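Local coordinates for BsaWI endonuclease (Geobacillus stearothermophilus, PDB 4ZSF), which is a restriction endonuclease of the PD-(D/E)XK class that binds DNA and probably cleaves it with the help of metal ions, at residues E156-C161 against A185-V190; M207-T212 against D233-I238; R250-D255 against Y265-G270. All coordinates share one frame; numbering follows the deposited sequence.

Contact 1: E156-C161 against A185-V190; sequences EYVFGC and AFFWSV
Trp188 O is gripped by two groups of the neighbouring strand: Cys161 N, which donates to it at 2.8 Å, and a CA-H of Gly160, whose CA lies 3.2 Å from the same oxygen. Trp188 N in turn bonds Phe159 O at 2.9 Å, and Val190 N bonds Cys161 O at 3.0 Å. These bonds pair the two strands in parallel and close a beta-alpha-beta crossover in which strand 155-165 leads through helix 172-184 into strand 188-193. Phe159 and Trp188 lie side by side and point the same way, their ring planes 15° apart but so displaced that little overlap remains; Phe159 CE2 meets Trp188 CE3 at 3.7 Å. Helix 243-258 covers both rings. Cys161 points to the opposite face of the sheet, where its SG makes an oblique sulfur-aromatic contact 4.9 Å from the Phe187 ring centroid. The Phe187 ring turns its edge to the backbone, with CE2 3.5 Å from Val158 O, and also meets Trp134 and, through a cation-pi contact, Arg260. The hydrogen bonds between the segments thus all run main chain to main chain, while their side chains add aromatic, sulfur and aliphatic surface in a buried setting.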
ATOM      1  N   GLU A 156      -8.362 -25.083  24.608  1.00 26.97           N
ATOM      2  CA  GLU A 156      -7.304 -24.587  23.763  1.00 25.66           C
ATOM      3  C   GLU A 156      -7.204 -23.086  23.955  1.00 24.52           C
ATOM      4  O   GLU A 156      -8.206 -22.348  23.837  1.00 28.37           O
ATOM      5  CB  GLU A 156      -7.613 -24.955  22.279  1.00 30.29           C
ATOM      6  CG  GLU A 156      -6.534 -24.512  21.271  1.00 29.06           C
ATOM      7  CD  GLU A 156      -6.729 -25.114  19.878  1.00 31.83           C
ATOM      8  OE1 GLU A 156      -7.803 -25.763  19.614  1.00 35.10           O
ATOM      9  OE2 GLU A 156      -5.798 -24.968  19.046  1.00 29.11           O
ATOM     10  N   TYR A 157      -5.981 -22.623  24.223  1.00 23.97           N
ATOM     11  CA  TYR A 157      -5.726 -21.218  24.520  1.00 21.91           C
ATOM     12  C   TYR A 157      -4.812 -20.608  23.494  1.00 23.62           C
ATOM     13  O   TYR A 157      -3.755 -21.166  23.277  1.00 21.83           O
ATOM     14  CB  TYR A 157      -5.049 -21.076  25.865  1.00 20.26           C
ATOM     15  CG  TYR A 157      -5.923 -21.563  26.994  1.00 23.28           C
ATOM     16  CD1 TYR A 157      -6.825 -20.697  27.608  1.00 23.49           C
ATOM     17  CD2 TYR A 157      -5.874 -22.909  27.423  1.00 26.17           C
ATOM     18  CE1 TYR A 157      -7.652 -21.156  28.677  1.00 29.22           C
ATOM     19  CE2 TYR A 157      -6.693 -23.357  28.472  1.00 29.96           C
ATOM     20  CZ  TYR A 157      -7.565 -22.485  29.076  1.00 33.38           C
ATOM     21  OH  TYR A 157      -8.348 -22.961  30.103  1.00 38.61           O
ATOM     22  N   VAL A 158      -5.168 -19.444  22.927  1.00 22.31           N
ATOM     23  CA  VAL A 158      -4.171 -18.691  22.155  1.00 19.65           C
ATOM     24  C   VAL A 158      -3.162 -18.058  23.127  1.00 19.46           C
ATOM     25  O   VAL A 158      -3.557 -17.324  24.025  1.00 20.67           O
ATOM     26  CB  VAL A 158      -4.831 -17.586  21.306  1.00 20.90           C
ATOM     27  CG1 VAL A 158      -3.752 -16.698  20.630  1.00 22.44           C
ATOM     28  CG2 VAL A 158      -5.723 -18.230  20.293  1.00 21.05           C
ATOM     29  N   PHE A 159      -1.861 -18.308  22.943  1.00 19.38           N
ATOM     30  CA  PHE A 159      -0.887 -17.654  23.848  1.00 18.86           C
ATOM     31  C   PHE A 159       0.130 -16.818  23.046  1.00 21.80           C
ATOM     32  O   PHE A 159       0.940 -16.108  23.657  1.00 20.77           O
ATOM     33  CB  PHE A 159      -0.143 -18.689  24.711  1.00 15.61           C
ATOM     34  CG  PHE A 159       0.848 -19.605  23.926  1.00 19.22           C
ATOM     35  CD1 PHE A 159       0.411 -20.802  23.341  1.00 19.54           C
ATOM     36  CD2 PHE A 159       2.210 -19.236  23.788  1.00 18.91           C
ATOM     37  CE1 PHE A 159       1.334 -21.648  22.613  1.00 17.33           C
ATOM     38  CE2 PHE A 159       3.099 -20.051  23.149  1.00 17.28           C
ATOM     39  CZ  PHE A 159       2.698 -21.212  22.542  1.00 15.32           C
ATOM     40  N   GLY A 160       0.156 -16.944  21.708  1.00 17.75           N
ATOM     41  CA  GLY A 160       1.190 -16.215  20.982  1.00 18.59           C
ATOM     42  C   GLY A 160       0.691 -15.669  19.646  1.00 20.78           C
ATOM     43  O   GLY A 160      -0.259 -16.235  19.056  1.00 18.70           O
ATOM     44  N   CYS A 161       1.292 -14.545  19.237  1.00 16.84           N
ATOM     45  CA  CYS A 161       0.987 -13.825  17.996  1.00 16.36           C
ATOM     46  C   CYS A 161       2.271 -13.823  17.162  1.00 19.41           C
ATOM     47  O   CYS A 161       3.366 -13.546  17.679  1.00 19.62           O
ATOM     48  CB  CYS A 161       0.602 -12.373  18.329  1.00 16.58           C
ATOM     49  SG  CYS A 161      -0.844 -12.229  19.388  1.00 23.45           S
ATOM     50  N   ALA A 185      -0.181  -6.779  25.974  1.00 19.23           N
ATOM     51  CA  ALA A 185      -1.387  -7.589  26.220  1.00 20.77           C
ATOM     52  C   ALA A 185      -1.080  -8.954  26.781  1.00 20.93           C
ATOM     53  O   ALA A 185      -1.995  -9.752  26.949  1.00 21.71           O
ATOM     54  CB  ALA A 185      -2.179  -7.765  24.928  1.00 20.29           C
ATOM     55  N   PHE A 186       0.194  -9.190  27.072  1.00 19.48           N
ATOM     56  CA  PHE A 186       0.684 -10.431  27.690  1.00 19.12           C
ATOM     57  C   PHE A 186       0.445 -11.615  26.770  1.00 19.54           C
ATOM     58  O   PHE A 186       0.027 -12.699  27.212  1.00 20.29           O
ATOM     59  CB  PHE A 186       0.069 -10.679  29.074  1.00 17.21           C
ATOM     60  CG  PHE A 186       0.311  -9.555  30.045  1.00 19.48           C
ATOM     61  CD1 PHE A 186       1.483  -9.513  30.833  1.00 20.27           C
ATOM     62  CD2 PHE A 186      -0.614  -8.531  30.160  1.00 16.84           C
ATOM     63  CE1 PHE A 186       1.695  -8.471  31.728  1.00 20.66           C
ATOM     64  CE2 PHE A 186      -0.393  -7.462  31.022  1.00 20.62           C
ATOM     65  CZ  PHE A 186       0.750  -7.452  31.861  1.00 22.54           C
ATOM     66  N   PHE A 187       0.858 -11.457  25.508  1.00 18.39           N
ATOM     67  CA  PHE A 187       1.013 -12.620  24.608  1.00 17.35           C
ATOM     68  C   PHE A 187       2.482 -12.736  24.195  1.00 16.22           C
ATOM     69  O   PHE A 187       3.190 -11.717  24.081  1.00 17.08           O
ATOM     70  CB  PHE A 187       0.175 -12.458  23.352  1.00 18.51           C
ATOM     71  CG  PHE A 187      -1.327 -12.545  23.624  1.00 19.56           C
ATOM     72  CD1 PHE A 187      -2.072 -11.401  23.937  1.00 18.97           C
ATOM     73  CD2 PHE A 187      -1.977 -13.788  23.560  1.00 21.88           C
ATOM     74  CE1 PHE A 187      -3.469 -11.503  24.195  1.00 22.92           C
ATOM     75  CE2 PHE A 187      -3.351 -13.870  23.811  1.00 23.46           C
ATOM     76  CZ  PHE A 187      -4.073 -12.761  24.123  1.00 20.53           C
ATOM     77  N   TRP A 188       2.893 -13.975  23.898  1.00 17.13           N
ATOM     78  CA  TRP A 188       4.197 -14.184  23.218  1.00 16.23           C
ATOM     79  C   TRP A 188       4.126 -13.520  21.873  1.00 19.43           C
ATOM     80  O   TRP A 188       3.174 -13.757  21.129  1.00 21.91           O
ATOM     81  CB  TRP A 188       4.410 -15.665  23.075  1.00 15.72           C
ATOM     82  CG  TRP A 188       5.784 -16.075  22.658  1.00 17.38           C
ATOM     83  CD1 TRP A 188       6.993 -15.541  23.081  1.00 17.24           C
ATOM     84  CD2 TRP A 188       6.090 -17.149  21.760  1.00 17.30           C
ATOM     85  NE1 TRP A 188       8.015 -16.274  22.504  1.00 16.09           N
ATOM     86  CE2 TRP A 188       7.486 -17.253  21.696  1.00 15.79           C
ATOM     87  CE3 TRP A 188       5.299 -18.055  21.015  1.00 18.07           C
ATOM     88  CZ2 TRP A 188       8.125 -18.239  20.910  1.00 17.95           C
ATOM     89  CZ3 TRP A 188       5.922 -19.016  20.242  1.00 19.86           C
ATOM     90  CH2 TRP A 188       7.329 -19.074  20.158  1.00 15.79           C
ATOM     91  N   SER A 189       5.115 -12.699  21.527  1.00 16.97           N
ATOM     92  CA  SER A 189       5.020 -12.000  20.249  1.00 16.20           C
ATOM     93  C   SER A 189       6.302 -12.232  19.473  1.00 18.45           C
ATOM     94  O   SER A 189       7.379 -11.807  19.892  1.00 17.41           O
ATOM     95  CB  SER A 189       4.785 -10.483  20.441  1.00 19.45           C
ATOM     96  OG  SER A 189       4.695  -9.855  19.171  1.00 19.35           O
ATOM     97  N   VAL A 190       6.204 -12.938  18.360  1.00 17.25           N
ATOM     98  CA  VAL A 190       7.440 -13.240  17.641  1.00 13.78           C
ATOM     99  C   VAL A 190       7.333 -13.016  16.156  1.00 17.59           C
ATOM    100  O   VAL A 190       6.236 -12.792  15.626  1.00 19.95           O
ATOM    101  CB  VAL A 190       7.894 -14.725  17.887  1.00 17.40           C
ATOM    102  CG1 VAL A 190       8.240 -14.930  19.373  1.00 18.26           C
ATOM    103  CG2 VAL A 190       6.805 -15.694  17.418  1.00 19.32           C
TER

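Contact 2: M207-T212 against D233-I238; sequences MVNGGT and DRIYPI
The last turn of helix 202-209 meets the chain just as it enters strand 235-238, bringing the CA atoms of Asn209 and Arg234 to 6.1 Å. It is a helix-on-sheet contact of the PD-(D/E)XK nuclease fold, made at the strand that ends the mixed sheet within this chain. Asn209 makes the largest share of it. Its CG lies beside the backbone N, anti to the carbonyl carbon (chi1 -71°), and the amide reaches the turn before the strand. OD1 accepts Arg234 N at 2.9 Å, the donor standing 36° above the plane of the amide carbonyl, while ND2 is bonded to Ile232 O. With both ends engaged, the amide's rotation is fixed. The Asp233 side chain slides past it in the opposite direction, its CB 3.5 Å from Asn209 ND2. An alanine in place of Asn209 would probably leave Arg234 N and Ile232 O without their side-chain mates and open a gap beside Asp233 CB and Ile235 CD1. Beside the amide the contact is aliphatic: Val208 CG1 touches Ile235 CG1 at 3.6 Å, the two side chains crossing obliquely, with Met223 against Val208 and Ile205 against Ile235. The charged ends find further partners, Asp233 OD1 in a salt bridge to Lys268 and Arg234 NH1 bonded to Trp267 O and His221 O. A bound calcium ion sits about 4 Å from the Asp233 side chain. One water ties three groups together: it donates to Asn209 O at 2.7 Å and to Asp233 OD2 at 2.9 Å, and it accepts from Arg234 NE, 2.9 Å away, lying at the edge of the guanidinium and in its plane.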
ATOM      1  N   MET A 207      16.096  -2.481  16.423  1.00 32.19           N
ATOM      2  CA  MET A 207      14.633  -2.570  16.373  1.00 34.50           C
ATOM      3  C   MET A 207      14.123  -3.836  17.024  1.00 31.96           C
ATOM      4  O   MET A 207      13.015  -3.820  17.592  1.00 33.23           O
ATOM      5  CB  MET A 207      14.094  -2.543  14.941  1.00 36.65           C
ATOM      6  CG  MET A 207      14.225  -1.212  14.286  1.00 42.86           C
ATOM      7  SD  MET A 207      13.169  -1.022  12.833  1.00 58.75           S
ATOM      8  CE  MET A 207      11.644  -0.505  13.618  1.00 74.42           C
ATOM      9  N   VAL A 208      14.885  -4.932  16.922  1.00 25.09           N
ATOM     10  CA  VAL A 208      14.429  -6.201  17.504  1.00 23.76           C
ATOM     11  C   VAL A 208      14.819  -6.208  18.977  1.00 23.83           C
ATOM     12  O   VAL A 208      13.987  -6.475  19.846  1.00 23.63           O
ATOM     13  CB  VAL A 208      15.035  -7.447  16.782  1.00 24.36           C
ATOM     14  CG1 VAL A 208      14.716  -8.773  17.509  1.00 22.10           C
ATOM     15  CG2 VAL A 208      14.591  -7.445  15.290  1.00 33.42           C
ATOM     16  N   ASN A 209      16.092  -5.937  19.252  1.00 22.24           N
ATOM     17  CA  ASN A 209      16.637  -6.184  20.593  1.00 21.58           C
ATOM     18  C   ASN A 209      16.510  -5.017  21.535  1.00 24.74           C
ATOM     19  O   ASN A 209      16.647  -5.196  22.761  1.00 28.24           O
ATOM     20  CB  ASN A 209      18.133  -6.574  20.520  1.00 23.47           C
ATOM     21  CG  ASN A 209      18.338  -7.963  19.948  1.00 21.83           C
ATOM     22  OD1 ASN A 209      17.474  -8.864  20.107  1.00 23.69           O
ATOM     23  ND2 ASN A 209      19.488  -8.160  19.285  1.00 21.79           N
ATOM     24  N   GLY A 210      16.325  -3.813  20.997  1.00 27.02           N
ATOM     25  CA  GLY A 210      16.214  -2.649  21.857  1.00 25.41           C
ATOM     26  C   GLY A 210      17.579  -2.230  22.378  1.00 32.41           C
ATOM     27  O   GLY A 210      18.613  -2.641  21.836  1.00 33.03           O
ATOM     28  N   GLY A 211      17.575  -1.379  23.403  1.00 35.65           N
ATOM     29  CA  GLY A 211      18.810  -0.923  24.043  1.00 39.42           C
ATOM     30  C   GLY A 211      19.531   0.231  23.377  1.00 42.87           C
ATOM     31  O   GLY A 211      20.748   0.417  23.587  1.00 45.55           O
ATOM     32  N   THR A 212      18.832   1.001  22.554  1.00 40.99           N
ATOM     33  CA  THR A 212      19.429   2.212  22.034  1.00 44.96           C
ATOM     34  C   THR A 212      18.480   3.405  22.223  1.00 47.18           C
ATOM     35  O   THR A 212      17.317   3.236  22.655  1.00 44.23           O
ATOM     36  CB  THR A 212      19.795   2.099  20.543  1.00 48.62           C
ATOM     37  OG1 THR A 212      18.599   2.076  19.751  1.00 49.21           O
ATOM     38  CG2 THR A 212      20.636   0.856  20.279  1.00 48.66           C
ATOM     39  N   ASP A 233      21.253 -12.011  20.929  1.00 23.24           N
ATOM     40  CA  ASP A 233      20.232 -11.688  21.924  1.00 24.50           C
ATOM     41  C   ASP A 233      18.883 -12.358  21.595  1.00 21.65           C
ATOM     42  O   ASP A 233      18.716 -13.544  21.903  1.00 22.69           O
ATOM     43  CB  ASP A 233      20.086 -10.170  22.054  1.00 26.19           C
ATOM     44  CG  ASP A 233      19.287  -9.754  23.295  1.00 26.24           C
ATOM     45  OD1 ASP A 233      18.775 -10.625  24.055  1.00 26.74           O
ATOM     46  OD2 ASP A 233      19.170  -8.531  23.480  1.00 28.02           O
ATOM     47  N   ARG A 234      17.941 -11.641  20.981  1.00 18.95           N
ATOM     48  CA  ARG A 234      16.620 -12.244  20.676  1.00 15.98           C
ATOM     49  C   ARG A 234      16.472 -12.565  19.205  1.00 17.00           C
ATOM     50  O   ARG A 234      15.375 -12.915  18.767  1.00 19.23           O
ATOM     51  CB  ARG A 234      15.487 -11.287  21.091  1.00 18.97           C
ATOM     52  CG  ARG A 234      15.486 -10.976  22.605  1.00 19.17           C
ATOM     53  CD  ARG A 234      14.544  -9.764  22.853  1.00 21.40           C
ATOM     54  NE  ARG A 234      14.385  -9.407  24.273  1.00 23.57           N
ATOM     55  CZ  ARG A 234      13.540  -9.985  25.133  1.00 20.40           C
ATOM     56  NH1 ARG A 234      12.750 -10.994  24.747  1.00 17.75           N
ATOM     57  NH2 ARG A 234      13.521  -9.536  26.411  1.00 20.36           N
ATOM     58  N   ILE A 235      17.577 -12.488  18.453  1.00 20.61           N
ATOM     59  CA  ILE A 235      17.539 -12.836  17.028  1.00 18.78           C
ATOM     60  C   ILE A 235      18.140 -14.222  16.867  1.00 21.79           C
ATOM     61  O   ILE A 235      19.361 -14.404  17.029  1.00 20.83           O
ATOM     62  CB  ILE A 235      18.298 -11.863  16.189  1.00 19.38           C
ATOM     63  CG1 ILE A 235      17.674 -10.432  16.360  1.00 20.20           C
ATOM     64  CG2 ILE A 235      18.206 -12.263  14.764  1.00 18.60           C
ATOM     65  CD1 ILE A 235      18.584  -9.327  15.777  1.00 21.67           C
ATOM     66  N   TYR A 236      17.284 -15.193  16.620  1.00 15.79           N
ATOM     67  CA  TYR A 236      17.688 -16.594  16.625  1.00 16.90           C
ATOM     68  C   TYR A 236      17.717 -17.263  15.246  1.00 19.24           C
ATOM     69  O   TYR A 236      16.849 -16.966  14.431  1.00 18.52           O
ATOM     70  CB  TYR A 236      16.677 -17.399  17.446  1.00 18.31           C
ATOM     71  CG  TYR A 236      16.473 -16.871  18.846  1.00 20.25           C
ATOM     72  CD1 TYR A 236      17.417 -17.127  19.859  1.00 23.23           C
ATOM     73  CD2 TYR A 236      15.317 -16.160  19.168  1.00 16.61           C
ATOM     74  CE1 TYR A 236      17.211 -16.660  21.163  1.00 20.46           C
ATOM     75  CE2 TYR A 236      15.105 -15.691  20.475  1.00 18.10           C
ATOM     76  CZ  TYR A 236      16.052 -15.981  21.462  1.00 17.37           C
ATOM     77  OH  TYR A 236      15.807 -15.491  22.754  1.00 19.14           O
ATOM     78  N   PRO A 237      18.678 -18.174  14.999  1.00 18.16           N
ATOM     79  CA  PRO A 237      18.722 -18.874  13.720  1.00 19.03           C
ATOM     80  C   PRO A 237      17.746 -20.045  13.677  1.00 21.59           C
ATOM     81  O   PRO A 237      17.587 -20.777  14.690  1.00 20.22           O
ATOM     82  CB  PRO A 237      20.173 -19.372  13.607  1.00 23.11           C
ATOM     83  CG  PRO A 237      20.614 -19.586  15.077  1.00 22.34           C
ATOM     84  CD  PRO A 237      19.833 -18.459  15.860  1.00 21.06           C
ATOM     85  N   ILE A 238      17.106 -20.223  12.513  1.00 18.22           N
ATOM     86  CA  ILE A 238      16.298 -21.422  12.272  1.00 17.21           C
ATOM     87  C   ILE A 238      16.551 -21.929  10.877  1.00 21.63           C
ATOM     88  O   ILE A 238      17.130 -21.223  10.018  1.00 23.00           O
ATOM     89  CB  ILE A 238      14.767 -21.171  12.429  1.00 18.79           C
ATOM     90  CG1 ILE A 238      14.357 -19.953  11.586  1.00 18.13           C
ATOM     91  CG2 ILE A 238      14.337 -21.033  13.938  1.00 21.39           C
ATOM     92  CD1 ILE A 238      12.781 -19.822  11.465  1.00 20.21           C
TER
HETATM   93  O   HOH W   1      16.517  -7.504  24.155  1.00 26.46           O

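Contact 3: R250-D255 against Y265-G270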
ATOM      1  N   ARG A 250       7.509 -23.954  23.593  1.00 19.40           N
ATOM      2  CA  ARG A 250       7.243 -24.796  24.787  1.00 23.24           C
ATOM      3  C   ARG A 250       7.326 -23.986  26.081  1.00 23.11           C
ATOM      4  O   ARG A 250       6.487 -24.111  27.021  1.00 22.49           O
ATOM      5  CB  ARG A 250       8.244 -25.959  24.854  1.00 22.67           C
ATOM      6  CG  ARG A 250       7.995 -26.994  23.755  1.00 20.83           C
ATOM      7  CD  ARG A 250       9.134 -28.023  23.792  1.00 24.62           C
ATOM      8  NE  ARG A 250       8.998 -28.875  24.972  1.00 30.22           N
ATOM      9  CZ  ARG A 250       9.907 -29.756  25.358  1.00 35.73           C
ATOM     10  NH1 ARG A 250      11.045 -29.844  24.683  1.00 34.18           N
ATOM     11  NH2 ARG A 250       9.674 -30.546  26.421  1.00 34.11           N
ATOM     12  N   GLU A 251       8.387 -23.177  26.134  1.00 21.98           N
ATOM     13  CA  GLU A 251       8.644 -22.392  27.319  1.00 23.55           C
ATOM     14  C   GLU A 251       7.635 -21.246  27.449  1.00 24.05           C
ATOM     15  O   GLU A 251       7.188 -20.942  28.552  1.00 22.54           O
ATOM     16  CB  GLU A 251      10.064 -21.828  27.320  1.00 23.54           C
ATOM     17  CG  GLU A 251      10.379 -21.257  28.704  1.00 29.78           C
ATOM     18  CD  GLU A 251      11.771 -20.622  28.804  1.00 33.78           C
ATOM     19  OE1 GLU A 251      12.528 -20.601  27.793  1.00 32.56           O
ATOM     20  OE2 GLU A 251      12.088 -20.138  29.913  1.00 34.37           O
ATOM     21  N   ALA A 252       7.335 -20.588  26.331  1.00 18.39           N
ATOM     22  CA  ALA A 252       6.359 -19.501  26.319  1.00 18.01           C
ATOM     23  C   ALA A 252       4.982 -20.014  26.789  1.00 20.28           C
ATOM     24  O   ALA A 252       4.279 -19.333  27.577  1.00 19.06           O
ATOM     25  CB  ALA A 252       6.251 -18.927  24.893  1.00 17.14           C
ATOM     26  N   ALA A 253       4.587 -21.185  26.290  1.00 18.28           N
ATOM     27  CA  ALA A 253       3.227 -21.694  26.636  1.00 17.20           C
ATOM     28  C   ALA A 253       3.146 -21.935  28.155  1.00 19.66           C
ATOM     29  O   ALA A 253       2.131 -21.600  28.817  1.00 21.35           O
ATOM     30  CB  ALA A 253       2.868 -22.987  25.838  1.00 18.15           C
ATOM     31  N   GLU A 254       4.212 -22.505  28.690  0.58 21.00           N
ATOM     32  CA  GLU A 254       4.279 -22.803  30.109  0.58 23.51           C
ATOM     33  C   GLU A 254       4.112 -21.516  30.918  0.58 21.46           C
ATOM     34  O   GLU A 254       3.292 -21.430  31.842  0.58 22.06           O
ATOM     35  CB  GLU A 254       5.617 -23.486  30.420  0.58 23.25           C
ATOM     36  CG  GLU A 254       6.069 -23.385  31.903  0.58 33.01           C
ATOM     37  CD  GLU A 254       5.193 -24.183  32.871  0.58 34.87           C
ATOM     38  OE1 GLU A 254       4.578 -25.189  32.434  0.58 35.44           O
ATOM     39  OE2 GLU A 254       5.122 -23.792  34.077  0.58 35.15           O
ATOM     40  N   ASP A 255       4.877 -20.506  30.536  1.00 20.49           N
ATOM     41  CA  ASP A 255       4.893 -19.249  31.302  1.00 20.22           C
ATOM     42  C   ASP A 255       3.601 -18.473  31.071  1.00 22.78           C
ATOM     43  O   ASP A 255       3.169 -17.773  31.969  1.00 21.30           O
ATOM     44  CB  ASP A 255       6.098 -18.397  30.973  1.00 18.62           C
ATOM     45  CG  ASP A 255       7.378 -18.910  31.645  1.00 24.89           C
ATOM     46  OD1 ASP A 255       7.342 -19.823  32.553  1.00 23.49           O
ATOM     47  OD2 ASP A 255       8.450 -18.411  31.277  1.00 26.27           O
ATOM     48  N   TYR A 265       7.123  -7.295  27.761  1.00 21.77           N
ATOM     49  CA  TYR A 265       8.262  -7.267  26.835  1.00 21.01           C
ATOM     50  C   TYR A 265       9.551  -7.856  27.434  1.00 21.94           C
ATOM     51  O   TYR A 265      10.433  -8.238  26.695  1.00 21.55           O
ATOM     52  CB  TYR A 265       8.488  -5.802  26.323  1.00 20.29           C
ATOM     53  CG  TYR A 265       9.071  -4.903  27.388  1.00 21.28           C
ATOM     54  CD1 TYR A 265      10.445  -4.834  27.564  1.00 22.94           C
ATOM     55  CD2 TYR A 265       8.247  -4.196  28.303  1.00 25.21           C
ATOM     56  CE1 TYR A 265      11.012  -4.034  28.560  1.00 27.93           C
ATOM     57  CE2 TYR A 265       8.830  -3.394  29.320  1.00 29.58           C
ATOM     58  CZ  TYR A 265      10.207  -3.349  29.423  1.00 30.64           C
ATOM     59  OH  TYR A 265      10.804  -2.587  30.385  1.00 33.60           O
ATOM     60  N   GLU A 266       9.677  -7.902  28.771  1.00 21.20           N
ATOM     61  CA  GLU A 266      10.913  -8.324  29.385  1.00 21.01           C
ATOM     62  C   GLU A 266      11.144  -9.817  29.256  1.00 22.27           C
ATOM     63  O   GLU A 266      12.298 -10.291  29.331  1.00 21.38           O
ATOM     64  CB  GLU A 266      10.937  -7.955  30.889  1.00 25.24           C
ATOM     65  CG  GLU A 266      10.855  -6.465  31.113  1.00 26.69           C
ATOM     66  CD  GLU A 266      10.847  -6.159  32.597  1.00 35.23           C
ATOM     67  OE1 GLU A 266      11.953  -6.136  33.201  1.00 42.86           O
ATOM     68  OE2 GLU A 266       9.756  -5.933  33.148  1.00 31.94           O
ATOM     69  N   TRP A 267      10.066 -10.558  29.046  1.00 19.33           N
ATOM     70  CA  TRP A 267      10.178 -12.022  28.989  1.00 19.79           C
ATOM     71  C   TRP A 267      11.178 -12.427  27.897  1.00 19.32           C
ATOM     72  O   TRP A 267      11.185 -11.875  26.794  1.00 20.72           O
ATOM     73  CB  TRP A 267       8.826 -12.676  28.709  1.00 21.09           C
ATOM     74  CG  TRP A 267       8.873 -14.207  28.733  1.00 18.99           C
ATOM     75  CD1 TRP A 267       8.624 -14.998  29.835  1.00 22.55           C
ATOM     76  CD2 TRP A 267       9.203 -15.092  27.661  1.00 18.99           C
ATOM     77  NE1 TRP A 267       8.766 -16.336  29.488  1.00 23.22           N
ATOM     78  CE2 TRP A 267       9.109 -16.415  28.157  1.00 21.85           C
ATOM     79  CE3 TRP A 267       9.528 -14.895  26.300  1.00 18.03           C
ATOM     80  CZ2 TRP A 267       9.349 -17.559  27.350  1.00 21.38           C
ATOM     81  CZ3 TRP A 267       9.767 -16.049  25.473  1.00 19.37           C
ATOM     82  CH2 TRP A 267       9.661 -17.348  26.004  1.00 19.57           C
ATOM     83  N   LYS A 268      12.038 -13.390  28.193  1.00 15.92           N
ATOM     84  CA  LYS A 268      12.916 -13.899  27.163  1.00 17.32           C
ATOM     85  C   LYS A 268      13.109 -15.405  27.363  1.00 21.28           C
ATOM     86  O   LYS A 268      13.186 -15.836  28.501  1.00 21.19           O
ATOM     87  CB  LYS A 268      14.267 -13.144  27.243  1.00 21.32           C
ATOM     88  CG  LYS A 268      15.285 -13.687  26.220  1.00 21.76           C
ATOM     89  CD  LYS A 268      16.553 -12.812  26.123  1.00 26.97           C
ATOM     90  CE  LYS A 268      17.733 -13.553  25.375  1.00 32.41           C
ATOM     91  NZ  LYS A 268      19.019 -12.772  25.467  1.00 33.94           N
ATOM     92  N   ALA A 269      13.194 -16.182  26.280  1.00 18.98           N
ATOM     93  CA  ALA A 269      13.343 -17.623  26.381  1.00 19.62           C
ATOM     94  C   ALA A 269      14.691 -18.005  26.980  1.00 22.90           C
ATOM     95  O   ALA A 269      15.675 -17.283  26.783  1.00 24.43           O
ATOM     96  CB  ALA A 269      13.209 -18.238  24.995  1.00 22.87           C
ATOM     97  N   GLY A 270      14.731 -19.118  27.709  1.00 26.13           N
ATOM     98  CA  GLY A 270      15.997 -19.739  28.060  1.00 30.07           C
ATOM     99  C   GLY A 270      16.727 -19.098  29.209  1.00 33.45           C
ATOM    100  O   GLY A 270      17.949 -19.330  29.353  1.00 37.32           O
TER
HETATM  101  O   HOH W   2      13.143 -17.888  30.213  1.00 29.30           O
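Trp267 and Gly270 each give an N-H to a carboxylate of helix 243-258, on Asp255 and Glu251. Trp267 NE1 donates to Asp255 OD2 at 2.8 Å and 176°, almost perfectly straight; the oxygen lies in the indole plane and offers its anti lone pair, with the carboxylate turned 84° to the ring. CG of Trp267 stands anti to the backbone N (chi1 -176°), on a CB that points toward the helix. One turn earlier, the extended Glu251 side chain receives Gly270 N on OE1 at 2.7 Å, here through the syn lone pair. A water bridges the same pair of segments, donating to Glu251 OE2 and, at 2.7 Å, to Lys268 O. The motif is a C-terminal tail without regular structure folded back along the helix it follows, bound by acids one turn apart. Salt bridges add to these bonds: Lys272 reaches both Glu251 OE2 and Asp255 OD2, and Arg259 pairs with Asp255 OD1, which would be expected to keep the two acids ionised. The apolar part belongs to the six-membered ring of Trp267. Its CZ2 comes obliquely to 3.7 Å from Ala252 CA, and its CH2 meets Ala252 CB at 3.9 Å. Phe263 stacks on the indole, and Ala269 N lies 3.5 Å above the indole plane, offset toward the rim.

In the fold
Contact 3 touches both of the others. Toward contact 1, Trp267 CZ3 comes within 3.5 Å of Trp188 NE1, and Ala252 CB within 3.6 Å of Trp188 CD2. Toward contact 2 the link is polar: Lys268 NZ pairs with Asp233 OD1 at 2.6 Å, and Trp267 O lies 2.7 Å from Arg234 NH1. Contacts 1 and 2 do not meet, their nearest atoms being about 7 Å apart, yet both reach the same sheet. Contact 2 is nearest the bound DNA, about 7 Å away between nearest atoms, against about 14 Å for contact 1 and 20 Å for contact 3. Asp239, seen to bind calcium in a structure of this protein though not occupied in this chain, directly follows 233-238.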